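Local coordinates for protein AT-less polyketide synthase (Streptomyces platensis subsp. rosaceus, PDB 4TKT) that probably catalyses decarboxylative Claisen condensation as a ketosynthase domain of the polyketide synthase that assembles isomigrastatin, at residues T26-E29 against N30-G34. Residues are numbered along the deposited sequence; the frame is centred on the assembly and turned at random.
Sequences TFWE and NLLAG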
loop_
_atom_site.group_PDB
_atom_site.type_symbol
_atom_site.label_atom_id
_atom_site.label_comp_id
_atom_site.label_asym_id
_atom_site.label_seq_id
_atom_site.Cartn_x
_atom_site.Cartn_y
_atom_site.Cartn_z
ATOM N N THR A 26 -4.573 -10.963 0.840
ATOM C CA THR A 26 -5.378 -11.436 -0.279
ATOM C C THR A 26 -4.637 -11.211 -1.587
ATOM O O THR A 26 -4.694 -12.039 -2.499
ATOM C CB THR A 26 -6.737 -10.725 -0.338
ATOM O OG1 THR A 26 -7.412 -10.884 0.914
ATOM C CG2 THR A 26 -7.594 -11.307 -1.448
ATOM N N PHE A 27 -3.934 -10.085 -1.664
ATOM C CA PHE A 27 -3.185 -9.721 -2.857
ATOM C C PHE A 27 -2.134 -10.776 -3.172
ATOM O O PHE A 27 -1.931 -11.132 -4.331
ATOM C CB PHE A 27 -2.541 -8.345 -2.679
ATOM C CG PHE A 27 -1.878 -7.814 -3.919
ATOM C CD1 PHE A 27 -2.545 -7.812 -5.132
ATOM C CD2 PHE A 27 -0.594 -7.297 -3.866
ATOM C CE1 PHE A 27 -1.941 -7.318 -6.271
ATOM C CE2 PHE A 27 0.015 -6.800 -5.002
ATOM C CZ PHE A 27 -0.658 -6.813 -6.205
ATOM N N TRP A 28 -1.484 -11.289 -2.133
ATOM C CA TRP A 28 -0.500 -12.348 -2.309
ATOM C C TRP A 28 -1.153 -13.636 -2.793
ATOM O O TRP A 28 -0.601 -14.342 -3.636
ATOM C CB TRP A 28 0.261 -12.614 -1.010
ATOM C CG TRP A 28 1.171 -13.800 -1.112
ATOM C CD1 TRP A 28 1.059 -14.980 -0.436
ATOM C CD2 TRP A 28 2.317 -13.930 -1.960
ATOM N NE1 TRP A 28 2.073 -15.832 -0.803
ATOM C CE2 TRP A 28 2.859 -15.211 -1.737
ATOM C CE3 TRP A 28 2.944 -13.083 -2.881
ATOM C CZ2 TRP A 28 3.996 -15.669 -2.403
ATOM C CZ3 TRP A 28 4.073 -13.539 -3.541
ATOM C CH2 TRP A 28 4.586 -14.819 -3.299
ATOM N N GLU A 29 -2.325 -13.941 -2.253
ATOM C CA GLU A 29 -3.052 -15.136 -2.656
ATOM C C GLU A 29 -3.409 -15.066 -4.136
ATOM O O GLU A 29 -3.242 -16.038 -4.870
ATOM C CB GLU A 29 -4.311 -15.314 -1.806
ATOM C CG GLU A 29 -4.029 -15.535 -0.326
ATOM C CD GLU A 29 -5.297 -15.606 0.510
ATOM O OE1 GLU A 29 -6.400 -15.503 -0.069
ATOM O OE2 GLU A 29 -5.190 -15.762 1.746
ATOM N N ASN A 30 -3.887 -13.905 -4.571
ATOM C CA ASN A 30 -4.210 -13.688 -5.976
ATOM C C ASN A 30 -2.982 -13.797 -6.873
ATOM O O ASN A 30 -3.028 -14.419 -7.935
ATOM C CB ASN A 30 -4.865 -12.319 -6.164
ATOM C CG ASN A 30 -6.221 -12.228 -5.501
ATOM O OD1 ASN A 30 -6.662 -13.162 -4.833
ATOM N ND2 ASN A 30 -6.890 -11.095 -5.677
ATOM N N LEU A 31 -1.886 -13.183 -6.438
ATOM C CA LEU A 31 -0.639 -13.207 -7.190
ATOM C C LEU A 31 -0.080 -14.622 -7.288
ATOM O O LEU A 31 0.448 -15.022 -8.325
ATOM C CB LEU A 31 0.395 -12.280 -6.547
ATOM C CG LEU A 31 0.171 -10.776 -6.702
ATOM C CD1 LEU A 31 1.200 -10.005 -5.895
ATOM C CD2 LEU A 31 0.229 -10.375 -8.169
ATOM N N LEU A 32 -0.199 -15.375 -6.200
ATOM C CA LEU A 32 0.339 -16.725 -6.152
ATOM C C LEU A 32 -0.464 -17.672 -7.034
ATOM O O LEU A 32 0.096 -18.560 -7.675
ATOM C CB LEU A 32 0.364 -17.237 -4.711
ATOM C CG LEU A 32 1.015 -18.600 -4.480
ATOM C CD1 LEU A 32 2.402 -18.647 -5.101
ATOM C CD2 LEU A 32 1.085 -18.897 -2.992
ATOM N N ALA A 33 -1.777 -17.469 -7.073
ATOM C CA ALA A 33 -2.659 -18.339 -7.842
ATOM C C ALA A 33 -2.760 -17.907 -9.304
ATOM O O ALA A 33 -3.483 -18.520 -10.091
ATOM C CB ALA A 33 -4.041 -18.377 -7.209
ATOM N N GLY A 34 -2.032 -16.853 -9.662
ATOM C CA GLY A 34 -2.040 -16.346 -11.023
ATOM C C GLY A 34 -3.415 -15.866 -11.441
ATOM O O GLY A 34 -3.818 -16.020 -12.594
#
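One face of the F27 ring carries the CD1 methyl of L31, four residues on: CD1 stands 3.8 Å from the ring centroid and 20° off the normal, a CH-pi contact. The methyl is shifted toward the rim, with F27 CE2 its closest ring atom at 3.5 Å. The first torsion of F27 sets CG opposite the backbone N (chi1 -173°), beside the carbonyl carbon, which brings the ring alongside the next turn. The Y18 ring meets F27 with their planes steeply inclined, A372 and L376 of helix 366-380 and I359 also touch it, and H380 stacks on the indole of W28. With an alanine in place of F27, L31 CD1 would probably lose the ring face it rests on, and a gap would open toward helix 366-380. The W28 indole has L32 CB over one face, and L32 CD2 lies 3.9 Å from W28 NE1. On another side of the helix, T26 and N30 run side by side, T26 CG2 4.0 Å from N30 OD1. N30 ND2 donates to G20 O, and OD1 takes a weak bond from R35, whereas T26 OG1 pairs with D23. Four i to i+4 backbone bonds underlie these pairs, from N30 N to T26 O (N-H...O 164°) through to A33 N to E29 O (3.0 Å). The last turn closes as a Schellman motif: G34 takes positive phi, and two bonds lead back into the last turn, one of them the weak 3.4 Å G34 N to L31 O, ending helix 24-32, a helix that packs F27, W28 and L31 against helix 366-380 in the thiolase-type ketosynthase fold.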